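Local coordinates for N-acetyltransferase domain-containing protein (Pyrococcus horikoshii, PDB 1WWZ) that binds acetyl coenzyme A and probably transfers its acetyl group to an acceptor that is not known, at residues A[86-91]-A[119-124]; A[123-128]-A[151-156]. All blocks are in the same frame, centred on the assembly; numbering follows the deposited sequence.

Following the chain from the N terminus, strand 83-93 leads into helix 102-115 and then strand 120-126; contact 1 closes this beta-alpha-beta unit, pairing 86-91 with 119-124 in parallel. Contact 2 starts where contact 1 ends. From 123-128 the chain runs through helix 130-138 and strand 142-147 and returns as 151-156, antiparallel to the strand it left. The two loops therefore follow one another, overlapping only at Leu123 and Trp124; the centres of the two contacts are about 8 Å apart. Strand 120-126 lies between 83-93 and 150-156 in the sheet. A salt bridge from Glu122 OE1 to Arg152 NH1 (2.9 Å) joins the contacts, and both touch acetyl coenzyme A.

Contact 1 of 2, residues A[86-91]-A[119-124]; sequences GAIHEF and DTIELW. With ACO (acetyl coenzyme *a), chain C.
Gly86 and Ala87 pair with Ile121 and Glu122 through a short parallel ladder. Gly86 uses both its polar atoms: its N donates to Thr120 O (2.8 Å, 161° at the hydrogen), and its O accepts from Glu122 N. Glu122 O then receives Ile88 N in a longer bond of 3.2 Å, and the CA of Ala87 adds a C-H...O contact to the same oxygen. Glu122 OE1 is hydrogen-bonded to Ser78 OG and salt-bridged to Arg152.

Beyond this point the strands part: CA-CA distances rise from 4.4 Å for Gly86-Ile121 to 5.5 Å for Ile88-Leu123, the segment axes are 28° apart, and a water replaces the next direct bond. It donates to Ile88 O at 2.7 Å and accepts from Trp124 N. The same Ile88 carbonyl has the acetyl methyl CH3 of the ligand 3.4 Å from its O. Further along, Phe91 O takes the ligand amide N4P (2.7 Å), while Phe91 N donates to Glu90 OE2, approaching from above the carboxylate plane; OE2 is also hydrogen-bonded to Tyr28 OH. The ligand methyl CEP sits over the centre of the Phe91 ring, 3.5 Å above its plane. On the apolar face, Ile88 CD1 lies beside Leu123 CD2, and Leu107 and Cys110 of helix 102-115 pack on Ile88.

Parallel strands that diverge around the acetyl-pantetheine arm are the hallmark of the GNAT acetyl-CoA site.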
loop_
_atom_site.group_PDB
_atom_site.type_symbol
_atom_site.label_atom_id
_atom_site.label_comp_id
_atom_site.label_asym_id
_atom_site.label_seq_id
_atom_site.Cartn_x
_atom_site.Cartn_y
_atom_site.Cartn_z
ATOM N N GLY A 86 -12.052 12.964 -3.989
ATOM C CA GLY A 86 -11.068 12.237 -4.761
ATOM C C GLY A 86 -11.857 11.244 -5.587
ATOM O O GLY A 86 -12.967 10.869 -5.209
ATOM N N ALA A 87 -11.312 10.833 -6.723
ATOM C CA ALA A 87 -12.013 9.878 -7.565
ATOM C C ALA A 87 -11.044 8.942 -8.248
ATOM O O ALA A 87 -9.882 9.278 -8.439
ATOM C CB ALA A 87 -12.842 10.618 -8.623
ATOM N N ILE A 88 -11.529 7.750 -8.586
ATOM C CA ILE A 88 -10.749 6.767 -9.322
ATOM C C ILE A 88 -11.498 6.691 -10.647
ATOM O O ILE A 88 -12.639 6.239 -10.680
ATOM C CB ILE A 88 -10.765 5.372 -8.646
ATOM C CG1 ILE A 88 -10.172 5.463 -7.235
ATOM C CG2 ILE A 88 -9.965 4.381 -9.495
ATOM C CD1 ILE A 88 -10.136 4.136 -6.467
ATOM N N HIS A 89 -10.873 7.156 -11.727
ATOM C CA HIS A 89 -11.519 7.150 -13.038
ATOM C C HIS A 89 -11.355 5.846 -13.799
ATOM O O HIS A 89 -12.218 5.475 -14.591
ATOM C CB HIS A 89 -10.980 8.287 -13.908
ATOM C CG HIS A 89 -11.370 9.649 -13.432
ATOM N ND1 HIS A 89 -12.679 10.008 -13.201
ATOM C CD2 HIS A 89 -10.625 10.750 -13.173
ATOM C CE1 HIS A 89 -12.725 11.274 -12.822
ATOM N NE2 HIS A 89 -11.493 11.747 -12.796
ATOM N N GLU A 90 -10.239 5.167 -13.574
ATOM C CA GLU A 90 -9.974 3.909 -14.252
ATOM C C GLU A 90 -9.027 3.079 -13.402
ATOM O O GLU A 90 -8.247 3.619 -12.626
ATOM C CB GLU A 90 -9.369 4.164 -15.634
ATOM C CG GLU A 90 -9.324 2.906 -16.481
ATOM C CD GLU A 90 -10.651 2.173 -16.465
ATOM O OE1 GLU A 90 -11.599 2.645 -17.127
ATOM O OE2 GLU A 90 -10.753 1.136 -15.773
ATOM N N PHE A 91 -9.094 1.763 -13.561
ATOM C CA PHE A 91 -8.277 0.858 -12.766
ATOM C C PHE A 91 -8.311 -0.486 -13.480
ATOM O O PHE A 91 -9.348 -1.142 -13.525
ATOM C CB PHE A 91 -8.908 0.766 -11.374
ATOM C CG PHE A 91 -8.220 -0.178 -10.434
ATOM C CD1 PHE A 91 -6.859 -0.441 -10.539
ATOM C CD2 PHE A 91 -8.937 -0.751 -9.387
ATOM C CE1 PHE A 91 -6.220 -1.260 -9.610
ATOM C CE2 PHE A 91 -8.305 -1.573 -8.451
ATOM C CZ PHE A 91 -6.946 -1.825 -8.564
ATOM N N ASP A 119 -10.735 13.773 1.814
ATOM C CA ASP A 119 -11.187 12.977 2.952
ATOM C C ASP A 119 -12.254 12.007 2.461
ATOM O O ASP A 119 -12.853 11.269 3.243
ATOM C CB ASP A 119 -11.781 13.868 4.054
ATOM C CG ASP A 119 -12.994 14.666 3.586
ATOM O OD1 ASP A 119 -13.803 14.137 2.797
ATOM O OD2 ASP A 119 -13.152 15.824 4.026
ATOM N N THR A 120 -12.485 12.022 1.151
ATOM C CA THR A 120 -13.484 11.163 0.534
ATOM C C THR A 120 -13.033 10.747 -0.862
ATOM O O THR A 120 -12.485 11.557 -1.607
ATOM C CB THR A 120 -14.829 11.903 0.402
ATOM O OG1 THR A 120 -15.265 12.336 1.693
ATOM C CG2 THR A 120 -15.880 10.995 -0.197
ATOM N N ILE A 121 -13.252 9.480 -1.201
ATOM C CA ILE A 121 -12.896 8.972 -2.521
ATOM C C ILE A 121 -14.136 8.319 -3.118
ATOM O O ILE A 121 -14.757 7.455 -2.500
ATOM C CB ILE A 121 -11.755 7.940 -2.456
ATOM C CG1 ILE A 121 -10.510 8.588 -1.841
ATOM C CG2 ILE A 121 -11.429 7.432 -3.868
ATOM C CD1 ILE A 121 -9.369 7.625 -1.602
ATOM N N GLU A 122 -14.490 8.744 -4.325
ATOM C CA GLU A 122 -15.674 8.242 -5.011
ATOM C C GLU A 122 -15.321 7.497 -6.297
ATOM O O GLU A 122 -14.314 7.796 -6.942
ATOM C CB GLU A 122 -16.594 9.430 -5.319
ATOM C CG GLU A 122 -17.861 9.115 -6.093
ATOM C CD GLU A 122 -18.659 10.375 -6.385
ATOM O OE1 GLU A 122 -19.474 10.792 -5.533
ATOM O OE2 GLU A 122 -18.453 10.967 -7.465
ATOM N N LEU A 123 -16.148 6.522 -6.660
ATOM C CA LEU A 123 -15.927 5.758 -7.884
ATOM C C LEU A 123 -17.213 5.094 -8.348
ATOM O O LEU A 123 -18.159 4.933 -7.575
ATOM C CB LEU A 123 -14.846 4.685 -7.667
ATOM C CG LEU A 123 -15.172 3.565 -6.668
ATOM C CD1 LEU A 123 -16.026 2.494 -7.351
ATOM C CD2 LEU A 123 -13.881 2.935 -6.151
ATOM N N TRP A 124 -17.241 4.732 -9.625
ATOM C CA TRP A 124 -18.379 4.046 -10.213
ATOM C C TRP A 124 -17.851 2.746 -10.802
ATOM O O TRP A 124 -16.815 2.730 -11.473
ATOM C CB TRP A 124 -19.030 4.885 -11.315
ATOM C CG TRP A 124 -19.766 6.087 -10.812
ATOM C CD1 TRP A 124 -19.254 7.336 -10.592
ATOM C CD2 TRP A 124 -21.158 6.158 -10.480
ATOM N NE1 TRP A 124 -20.245 8.182 -10.153
ATOM C CE2 TRP A 124 -21.423 7.485 -10.076
ATOM C CE3 TRP A 124 -22.209 5.230 -10.492
ATOM C CZ2 TRP A 124 -22.699 7.907 -9.680
ATOM C CZ3 TRP A 124 -23.478 5.649 -10.098
ATOM C CH2 TRP A 124 -23.710 6.979 -9.700
HETATM N N1A ACO C . -13.278 -12.300 -7.552
HETATM C C2A ACO C . -13.190 -12.152 -6.229
HETATM N N3A ACO C . -12.345 -11.310 -5.563
HETATM C C4A ACO C . -11.523 -10.567 -6.425
HETATM C C5A ACO C . -11.548 -10.668 -7.802
HETATM C C6A ACO C . -12.494 -11.606 -8.387
HETATM N N6A ACO C . -12.583 -11.790 -9.709
HETATM N N7A ACO C . -10.607 -9.812 -8.365
HETATM C C8A ACO C . -10.058 -9.222 -7.339
HETATM N N9A ACO C . -10.567 -9.626 -6.108
HETATM C C1B ACO C . -10.201 -9.198 -4.769
HETATM C C2B ACO C . -9.519 -10.281 -3.915
HETATM O O2B ACO C . -9.804 -9.970 -2.536
HETATM C C3B ACO C . -8.036 -10.169 -4.361
HETATM O O3B ACO C . -7.241 -10.644 -3.257
HETATM P P3B ACO C . -6.722 -12.150 -3.030
HETATM O O7A ACO C . -7.984 -12.946 -2.895
HETATM O O8A ACO C . -5.958 -12.104 -1.793
HETATM O O9A ACO C . -5.914 -12.504 -4.218
HETATM C C4B ACO C . -7.863 -8.685 -4.548
HETATM O O4B ACO C . -9.218 -8.195 -4.757
HETATM C C5B ACO C . -7.124 -8.266 -5.800
HETATM O O5B ACO C . -5.935 -8.997 -6.045
HETATM P P1A ACO C . -4.969 -8.505 -7.207
HETATM O O1A ACO C . -4.218 -9.669 -7.674
HETATM O O2A ACO C . -4.172 -7.324 -6.688
HETATM O O3A ACO C . -6.073 -8.178 -8.375
HETATM P P2A ACO C . -5.805 -7.631 -9.797
HETATM O O4A ACO C . -6.429 -8.631 -10.685
HETATM O O5A ACO C . -4.340 -7.400 -9.919
HETATM O O6A ACO C . -6.543 -6.264 -9.894
HETATM C CBP ACO C . -8.624 -5.407 -10.979
HETATM C CCP ACO C . -8.023 -6.084 -9.771
HETATM C CDP ACO C . -10.141 -5.190 -10.658
HETATM C CEP ACO C . -7.906 -4.065 -11.245
HETATM C CAP ACO C . -8.425 -6.364 -12.217
HETATM O OAP ACO C . -9.120 -7.585 -11.980
HETATM C C9P ACO C . -8.936 -5.819 -13.577
HETATM O O9P ACO C . -8.200 -5.203 -14.336
HETATM N N8P ACO C . -10.254 -6.056 -13.874
HETATM C C7P ACO C . -10.921 -5.604 -15.120
HETATM C C6P ACO C . -11.177 -4.085 -15.182
HETATM C C5P ACO C . -12.058 -3.599 -14.057
HETATM O O5P ACO C . -13.120 -4.204 -13.759
HETATM N N4P ACO C . -11.705 -2.511 -13.391
HETATM C C3P ACO C . -12.283 -1.742 -12.283
HETATM C C2P ACO C . -13.345 -0.854 -12.937
HETATM S S1P ACO C . -14.092 0.200 -11.577
HETATM C C ACO C . -13.297 1.494 -11.772
HETATM O O ACO C . -12.359 1.767 -12.656
HETATM C CH3 ACO C . -13.380 2.915 -10.940
HETATM O O HOH W 1 -15.229 5.963 -11.360
#

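Contact 2 of 2, residues A[123-128]-A[151-156]; sequences LWVGEK and VRMIKR. With ACO (acetyl coenzyme *a), chain C.
Trp124 lays one face of its indole against Arg152. Arg152 CB stands 3.5 Å from the centroid of the six-membered ring and only 6° off the ring normal, a CH-pi contact. Further out, Arg152 CD meets CZ2 of the same ring at 3.5 Å, so the aliphatic arm crosses the benzo part of the indole obliquely, with CB over the six-membered ring and CD at CZ2. Arg152 CG, set anti to the backbone N, comes beside CE2 of the indole; the guanidinium beyond it is turned 50° from the indole plane. Its NH1 is engaged by Glu122 and Glu81 in salt bridges.

The backbones run antiparallel, with Trp124 and Arg152 as a non-hydrogen-bonded pair between two hydrogen-bonded ones. Leu123 and Met153 exchange N-H...O bonds in both directions, the one from Met153 N to Leu123 O being 2.8 Å long and nearly straight at 171°. Val125 and Val151 do the same, Val151 N reaching Val125 O at 2.8 Å. In the mixed sheet of the GNAT fold this pairing joins strand 120-126, which lines the cofactor site, to the C-terminal strand 150-156.

Leu123, Val125, Val151 and Met153 make an apolar patch on the other face of the sheet. Leu123 CD1 packs on Met153 CB (3.7 Å), the two side chains pointing the same way, while Val125 CG1 touches Met153 SD obliquely. Tyr136 of helix 130-138 packs on both Leu123 and Met153, and Met133 of that helix on Val125. Val125 CB and CG2 also lie against the thioester sulfur, each 3.9 Å from S1P of the ligand. Beyond the ladder, Val151 CG2 rests against Glu127 CA.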
loop_
_atom_site.group_PDB
_atom_site.type_symbol
_atom_site.label_atom_id
_atom_site.label_comp_id
_atom_site.label_asym_id
_atom_site.label_seq_id
_atom_site.Cartn_x
_atom_site.Cartn_y
_atom_site.Cartn_z
ATOM N N LEU A 123 -16.148 6.522 -6.660
ATOM C CA LEU A 123 -15.927 5.758 -7.884
ATOM C C LEU A 123 -17.213 5.094 -8.348
ATOM O O LEU A 123 -18.159 4.933 -7.575
ATOM C CB LEU A 123 -14.846 4.685 -7.667
ATOM C CG LEU A 123 -15.172 3.565 -6.668
ATOM C CD1 LEU A 123 -16.026 2.494 -7.351
ATOM C CD2 LEU A 123 -13.881 2.935 -6.151
ATOM N N TRP A 124 -17.241 4.732 -9.625
ATOM C CA TRP A 124 -18.379 4.046 -10.213
ATOM C C TRP A 124 -17.851 2.746 -10.802
ATOM O O TRP A 124 -16.815 2.730 -11.473
ATOM C CB TRP A 124 -19.030 4.885 -11.315
ATOM C CG TRP A 124 -19.766 6.087 -10.812
ATOM C CD1 TRP A 124 -19.254 7.336 -10.592
ATOM C CD2 TRP A 124 -21.158 6.158 -10.480
ATOM N NE1 TRP A 124 -20.245 8.182 -10.153
ATOM C CE2 TRP A 124 -21.423 7.485 -10.076
ATOM C CE3 TRP A 124 -22.209 5.230 -10.492
ATOM C CZ2 TRP A 124 -22.699 7.907 -9.680
ATOM C CZ3 TRP A 124 -23.478 5.649 -10.098
ATOM C CH2 TRP A 124 -23.710 6.979 -9.700
ATOM N N VAL A 125 -18.561 1.657 -10.540
ATOM C CA VAL A 125 -18.153 0.353 -11.032
ATOM C C VAL A 125 -19.360 -0.388 -11.596
ATOM O O VAL A 125 -20.488 -0.184 -11.143
ATOM C CB VAL A 125 -17.493 -0.470 -9.891
ATOM C CG1 VAL A 125 -18.427 -0.544 -8.693
ATOM C CG2 VAL A 125 -17.134 -1.860 -10.381
ATOM N N GLY A 126 -19.119 -1.229 -12.599
ATOM C CA GLY A 126 -20.197 -1.990 -13.211
ATOM C C GLY A 126 -20.906 -2.886 -12.214
ATOM O O GLY A 126 -20.265 -3.512 -11.372
ATOM N N GLU A 127 -22.231 -2.958 -12.319
ATOM C CA GLU A 127 -23.038 -3.759 -11.403
ATOM C C GLU A 127 -22.704 -5.252 -11.391
ATOM O O GLU A 127 -22.867 -5.916 -10.370
ATOM C CB GLU A 127 -24.526 -3.552 -11.709
ATOM C CG GLU A 127 -24.999 -4.126 -13.038
ATOM C CD GLU A 127 -26.424 -3.709 -13.380
ATOM O OE1 GLU A 127 -27.232 -3.523 -12.448
ATOM O OE2 GLU A 127 -26.737 -3.576 -14.581
ATOM N N LYS A 128 -22.229 -5.777 -12.515
ATOM C CA LYS A 128 -21.881 -7.194 -12.595
ATOM C C LYS A 128 -20.438 -7.447 -12.164
ATOM O O LYS A 128 -20.027 -8.590 -11.987
ATOM C CB LYS A 128 -22.081 -7.710 -14.025
ATOM C CG LYS A 128 -23.512 -7.619 -14.533
ATOM C CD LYS A 128 -23.628 -8.101 -15.974
ATOM C CE LYS A 128 -25.025 -7.831 -16.524
ATOM N NZ LYS A 128 -25.136 -8.126 -17.980
ATOM N N VAL A 151 -22.750 1.335 -10.379
ATOM C CA VAL A 151 -22.876 1.422 -8.926
ATOM C C VAL A 151 -21.853 2.426 -8.388
ATOM O O VAL A 151 -20.695 2.414 -8.802
ATOM C CB VAL A 151 -22.604 0.053 -8.266
ATOM C CG1 VAL A 151 -22.619 0.187 -6.747
ATOM C CG2 VAL A 151 -23.638 -0.952 -8.728
ATOM N N ARG A 152 -22.281 3.297 -7.476
ATOM C CA ARG A 152 -21.378 4.289 -6.898
ATOM C C ARG A 152 -20.874 3.824 -5.539
ATOM O O ARG A 152 -21.652 3.388 -4.685
ATOM C CB ARG A 152 -22.073 5.650 -6.745
ATOM C CG ARG A 152 -21.132 6.780 -6.294
ATOM C CD ARG A 152 -21.839 8.146 -6.255
ATOM N NE ARG A 152 -22.772 8.275 -5.137
ATOM C CZ ARG A 152 -22.496 8.892 -3.988
ATOM N NH1 ARG A 152 -21.307 9.454 -3.789
ATOM N NH2 ARG A 152 -23.409 8.930 -3.023
ATOM N N MET A 153 -19.563 3.905 -5.349
ATOM C CA MET A 153 -18.952 3.510 -4.091
ATOM C C MET A 153 -18.162 4.674 -3.530
ATOM O O MET A 153 -17.619 5.490 -4.278
ATOM C CB MET A 153 -18.048 2.294 -4.290
ATOM C CG MET A 153 -18.815 1.076 -4.776
ATOM S SD MET A 153 -17.841 -0.425 -4.854
ATOM C CE MET A 153 -17.805 -0.887 -3.108
ATOM N N ILE A 154 -18.094 4.747 -2.209
ATOM C CA ILE A 154 -17.394 5.844 -1.567
ATOM C C ILE A 154 -16.608 5.363 -0.353
ATOM O O ILE A 154 -16.991 4.391 0.301
ATOM C CB ILE A 154 -18.413 6.926 -1.121
ATOM C CG1 ILE A 154 -17.714 8.263 -0.909
ATOM C CG2 ILE A 154 -19.133 6.485 0.142
ATOM C CD1 ILE A 154 -17.623 9.085 -2.175
ATOM N N LYS A 155 -15.496 6.035 -0.078
ATOM C CA LYS A 155 -14.685 5.789 1.101
ATOM C C LYS A 155 -14.401 7.092 1.846
ATOM O O LYS A 155 -13.907 8.073 1.304
ATOM C CB LYS A 155 -13.379 5.124 0.660
ATOM C CG LYS A 155 -12.451 4.799 1.835
ATOM C CD LYS A 155 -11.154 4.112 1.408
ATOM C CE LYS A 155 -10.181 3.913 2.580
ATOM N NZ LYS A 155 -10.782 3.047 3.586
ATOM N N ARG A 156 -14.772 7.097 3.137
ATOM C CA ARG A 156 -14.601 8.316 3.912
ATOM C C ARG A 156 -13.475 8.168 4.937
ATOM O O ARG A 156 -13.181 7.082 5.428
ATOM C CB ARG A 156 -15.925 8.609 4.627
ATOM C CG ARG A 156 -17.096 8.808 3.659
ATOM C CD ARG A 156 -18.368 9.251 4.394
ATOM N NE ARG A 156 -19.550 9.113 3.538
ATOM C CZ ARG A 156 -19.746 10.057 2.599
ATOM N NH1 ARG A 156 -18.870 11.035 2.449
ATOM N NH2 ARG A 156 -20.852 10.026 1.850
HETATM N N1A ACO C . -13.278 -12.300 -7.552
HETATM C C2A ACO C . -13.190 -12.152 -6.229
HETATM N N3A ACO C . -12.345 -11.310 -5.563
HETATM C C4A ACO C . -11.523 -10.567 -6.425
HETATM C C5A ACO C . -11.548 -10.668 -7.802
HETATM C C6A ACO C . -12.494 -11.606 -8.387
HETATM N N6A ACO C . -12.583 -11.790 -9.709
HETATM N N7A ACO C . -10.607 -9.812 -8.365
HETATM C C8A ACO C . -10.058 -9.222 -7.339
HETATM N N9A ACO C . -10.567 -9.626 -6.108
HETATM C C1B ACO C . -10.201 -9.198 -4.769
HETATM C C2B ACO C . -9.519 -10.281 -3.915
HETATM O O2B ACO C . -9.804 -9.970 -2.536
HETATM C C3B ACO C . -8.036 -10.169 -4.361
HETATM O O3B ACO C . -7.241 -10.644 -3.257
HETATM P P3B ACO C . -6.722 -12.150 -3.030
HETATM O O7A ACO C . -7.984 -12.946 -2.895
HETATM O O8A ACO C . -5.958 -12.104 -1.793
HETATM O O9A ACO C . -5.914 -12.504 -4.218
HETATM C C4B ACO C . -7.863 -8.685 -4.548
HETATM O O4B ACO C . -9.218 -8.195 -4.757
HETATM C C5B ACO C . -7.124 -8.266 -5.800
HETATM O O5B ACO C . -5.935 -8.997 -6.045
HETATM P P1A ACO C . -4.969 -8.505 -7.207
HETATM O O1A ACO C . -4.218 -9.669 -7.674
HETATM O O2A ACO C . -4.172 -7.324 -6.688
HETATM O O3A ACO C . -6.073 -8.178 -8.375
HETATM P P2A ACO C . -5.805 -7.631 -9.797
HETATM O O4A ACO C . -6.429 -8.631 -10.685
HETATM O O5A ACO C . -4.340 -7.400 -9.919
HETATM O O6A ACO C . -6.543 -6.264 -9.894
HETATM C CBP ACO C . -8.624 -5.407 -10.979
HETATM C CCP ACO C . -8.023 -6.084 -9.771
HETATM C CDP ACO C . -10.141 -5.190 -10.658
HETATM C CEP ACO C . -7.906 -4.065 -11.245
HETATM C CAP ACO C . -8.425 -6.364 -12.217
HETATM O OAP ACO C . -9.120 -7.585 -11.980
HETATM C C9P ACO C . -8.936 -5.819 -13.577
HETATM O O9P ACO C . -8.200 -5.203 -14.336
HETATM N N8P ACO C . -10.254 -6.056 -13.874
HETATM C C7P ACO C . -10.921 -5.604 -15.120
HETATM C C6P ACO C . -11.177 -4.085 -15.182
HETATM C C5P ACO C . -12.058 -3.599 -14.057
HETATM O O5P ACO C . -13.120 -4.204 -13.759
HETATM N N4P ACO C . -11.705 -2.511 -13.391
HETATM C C3P ACO C . -12.283 -1.742 -12.283
HETATM C C2P ACO C . -13.345 -0.854 -12.937
HETATM S S1P ACO C . -14.092 0.200 -11.577
HETATM C C ACO C . -13.297 1.494 -11.772
HETATM O O ACO C . -12.359 1.767 -12.656
HETATM C CH3 ACO C . -13.380 2.915 -10.940
#